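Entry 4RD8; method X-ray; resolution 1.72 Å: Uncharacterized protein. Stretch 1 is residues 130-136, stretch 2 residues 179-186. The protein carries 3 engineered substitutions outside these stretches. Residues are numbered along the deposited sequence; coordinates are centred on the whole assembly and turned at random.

Stretch 1 130-136: THAIQWC
Stretch 2 (179-186) CWDVLIDK

Two helical segments of one chain meet here through side chains of the first helix that reach both the side chain and the backbone carbonyl of Ile184. Residues 130-136 form a regular helix, with phi/psi near -60/-42 and backbone bonds such as Trp135 N to His131 O at 3.1 Å. Residues 179-186 begin as helix, and Asp185 and Lys186 are loop; phi/psi is -137/6 at Ile184 and -137/37 at Asp185. The axes approach no closer than 12.1 Å, and their N-to-C directions differ by 72°. The register is set by His131 and Ile184, whose CA atoms lie 7.0 Å apart. The contact is small, 313 Å² summed over both sides, and its participants are buried.

Ile184 covers the most surface and works with both its side chain and its backbone. Its CA-to-CB bond points toward the first helix, and chi1 p with chi2 t extends CD1 to the indole edge of Trp135: Ile184 CD1 lies 3.4 Å from Trp135 NE1 and 4.2 Å from Trp135 CD1. The CA-to-CB bond of Trp135 (chi1 m, chi2 97°) points sideways to the second stretch, but the ring end comes nearer and gives this apolar methyl a neighbour. The carbonyl of Ile184 accepts a hydrogen bond from Gln134 NE2, with NE2 and O 3.0 Å apart and an N-H...O angle of 150°. An amide suits this place because it can donate across the gap and accept within its own helix.

The donor to Gln134 OE1 is His131, whose CA-to-CB bond also points toward the partner. With chi1 m and chi2 -42°, its ND1 donates to Gln134 OE1 at 2.7 Å and 168°, three residues along the helix. The bond ties the imidazole to the amide, whose chi1 m, chi2 t and chi3 -38° direct NE2 to Ile184 O. His131 CE1 lies 3.1 Å from Ile184 O and 3.3 Å from Asp185 OD1, both near the ring plane, so the edge of the imidazole meets oxygen.

One face of the same ring receives Trp180. Its chi1 t and chi2 -81° bring the indole edge toward the imidazole, with His131 CD2 3.8 Å from Trp180 CZ2, ring centroids 5.2 Å apart and planes at 68°. Trp180 NE1 donates to Asp185 OD2 at 3.1 Å, linking the aromatic partner to the carboxylate; Asp185 has an off-well chi1 of -136°. A water O lies 2.8 Å from His131 NE2 in a hydrogen bond and donates a weak one to Asp185 OD2 at 3.4 Å. The rule is economical: one histidine uses face, edge and both nitrogens, while one isoleucine supplies a methyl and a carbonyl.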

# COMPACT_ATOMS: atom_id res chain seq x y z
N THR A 130 6.86 0.57 -1.69
CA THR A 130 6.20 -0.63 -1.17
C THR A 130 4.84 -0.31 -0.54
O THR A 130 3.90 -1.06 -0.71
CB THR A 130 7.09 -1.43 -0.20
OG1 THR A 130 8.32 -1.75 -0.85
CG2 THR A 130 6.40 -2.73 0.21
N HIS A 131 4.74 0.79 0.20
CA HIS A 131 3.45 1.16 0.78
C HIS A 131 2.44 1.47 -0.33
O HIS A 131 1.27 1.09 -0.23
CB HIS A 131 3.58 2.35 1.73
CG HIS A 131 4.28 2.02 3.01
ND1 HIS A 131 4.05 0.86 3.73
CD2 HIS A 131 5.19 2.72 3.73
CE1 HIS A 131 4.80 0.86 4.82
NE2 HIS A 131 5.50 1.97 4.84
N ALA A 132 2.89 2.14 -1.38
CA ALA A 132 2.02 2.40 -2.53
C ALA A 132 1.53 1.09 -3.12
O ALA A 132 0.35 0.96 -3.47
CB ALA A 132 2.76 3.22 -3.59
N ILE A 133 2.43 0.11 -3.22
CA ILE A 133 2.06 -1.21 -3.72
C ILE A 133 1.07 -1.94 -2.80
O ILE A 133 0.12 -2.56 -3.29
CB ILE A 133 3.30 -2.07 -4.03
CG1 ILE A 133 4.06 -1.47 -5.22
CG2 ILE A 133 2.89 -3.50 -4.37
CD1 ILE A 133 5.40 -2.13 -5.50
N GLN A 134 1.28 -1.87 -1.49
CA GLN A 134 0.31 -2.45 -0.54
C GLN A 134 -1.09 -1.93 -0.82
O GLN A 134 -2.04 -2.70 -0.92
CB GLN A 134 0.69 -2.14 0.91
CG GLN A 134 1.82 -3.01 1.44
CD GLN A 134 2.44 -2.42 2.69
OE1 GLN A 134 2.60 -1.20 2.79
NE2 GLN A 134 2.81 -3.28 3.63
N TRP A 135 -1.19 -0.61 -0.96
CA TRP A 135 -2.48 -0.01 -1.25
C TRP A 135 -3.04 -0.43 -2.60
O TRP A 135 -4.23 -0.71 -2.71
CB TRP A 135 -2.45 1.52 -1.02
CG TRP A 135 -2.54 1.75 0.45
CD1 TRP A 135 -1.51 1.98 1.31
CD2 TRP A 135 -3.73 1.65 1.25
NE1 TRP A 135 -1.99 2.07 2.60
CE2 TRP A 135 -3.34 1.86 2.59
CE3 TRP A 135 -5.08 1.42 0.96
CZ2 TRP A 135 -4.27 1.86 3.64
CZ3 TRP A 135 -5.99 1.41 2.00
CH2 TRP A 135 -5.58 1.63 3.33
N CYS A 136 -2.19 -0.52 -3.62
CA CYS A 136 -2.67 -1.04 -4.91
C CYS A 136 -3.22 -2.46 -4.77
O CYS A 136 -4.20 -2.79 -5.42
CB CYS A 136 -1.58 -1.01 -5.99
SG CYS A 136 -1.12 0.66 -6.49
N CYS A 179 -2.33 2.22 14.01
CA CYS A 179 -3.12 1.43 13.07
C CYS A 179 -2.38 1.31 11.73
O CYS A 179 -2.43 0.27 11.07
CB CYS A 179 -4.50 2.05 12.86
SG CYS A 179 -5.74 0.93 12.14
N TRP A 180 -1.71 2.39 11.34
CA TRP A 180 -0.83 2.35 10.17
C TRP A 180 0.17 1.20 10.32
O TRP A 180 0.27 0.36 9.43
CB TRP A 180 -0.11 3.68 10.02
CG TRP A 180 1.01 3.69 9.01
CD1 TRP A 180 2.29 3.24 9.18
CD2 TRP A 180 0.95 4.23 7.68
NE1 TRP A 180 3.02 3.44 8.04
CE2 TRP A 180 2.22 4.05 7.10
CE3 TRP A 180 -0.06 4.83 6.92
CZ2 TRP A 180 2.52 4.45 5.79
CZ3 TRP A 180 0.23 5.24 5.63
CH2 TRP A 180 1.51 5.04 5.08
N ASP A 181 0.88 1.16 11.44
CA ASP A 181 1.81 0.06 11.73
C ASP A 181 1.17 -1.33 11.63
O ASP A 181 1.71 -2.24 11.00
CB ASP A 181 2.39 0.20 13.14
CG ASP A 181 3.29 1.41 13.29
OD1 ASP A 181 3.73 2.00 12.27
OD2 ASP A 181 3.60 1.76 14.46
N VAL A 182 0.02 -1.50 12.29
CA VAL A 182 -0.60 -2.82 12.40
C VAL A 182 -1.04 -3.36 11.05
O VAL A 182 -1.02 -4.59 10.80
CB VAL A 182 -1.80 -2.79 13.39
CG1 VAL A 182 -2.59 -4.07 13.34
CG2 VAL A 182 -1.29 -2.56 14.81
N LEU A 183 -1.40 -2.45 10.15
CA LEU A 183 -1.89 -2.85 8.83
C LEU A 183 -0.78 -3.03 7.81
O LEU A 183 -0.74 -4.06 7.13
CB LEU A 183 -2.90 -1.83 8.30
CG LEU A 183 -4.21 -1.79 9.09
CD1 LEU A 183 -5.21 -0.90 8.37
CD2 LEU A 183 -4.76 -3.20 9.30
N ILE A 184 0.12 -2.06 7.70
CA ILE A 184 1.03 -2.03 6.57
C ILE A 184 2.47 -1.69 6.94
O ILE A 184 3.30 -1.50 6.05
CB ILE A 184 0.56 -1.03 5.49
CG1 ILE A 184 0.47 0.39 6.09
CG2 ILE A 184 -0.78 -1.48 4.87
CD1 ILE A 184 0.18 1.47 5.10
N ASP A 185 2.77 -1.59 8.23
CA ASP A 185 4.15 -1.29 8.63
C ASP A 185 4.57 -2.17 9.82
O ASP A 185 5.30 -1.72 10.71
CB ASP A 185 4.30 0.20 8.96
CG ASP A 185 5.56 0.82 8.37
OD1 ASP A 185 6.32 0.11 7.70
OD2 ASP A 185 5.77 2.03 8.58
N LYS A 186 4.11 -3.42 9.81
CA LYS A 186 4.33 -4.34 10.93
C LYS A 186 5.60 -5.15 10.74
O LYS A 186 5.57 -6.34 10.41
CB LYS A 186 3.13 -5.29 11.10
CG LYS A 186 2.99 -5.90 12.50
CD LYS A 186 2.77 -4.81 13.55
CE LYS A 186 2.55 -5.39 14.95
NZ LYS A 186 3.79 -5.95 15.56
O HOH W 1 7.53 3.43 5.99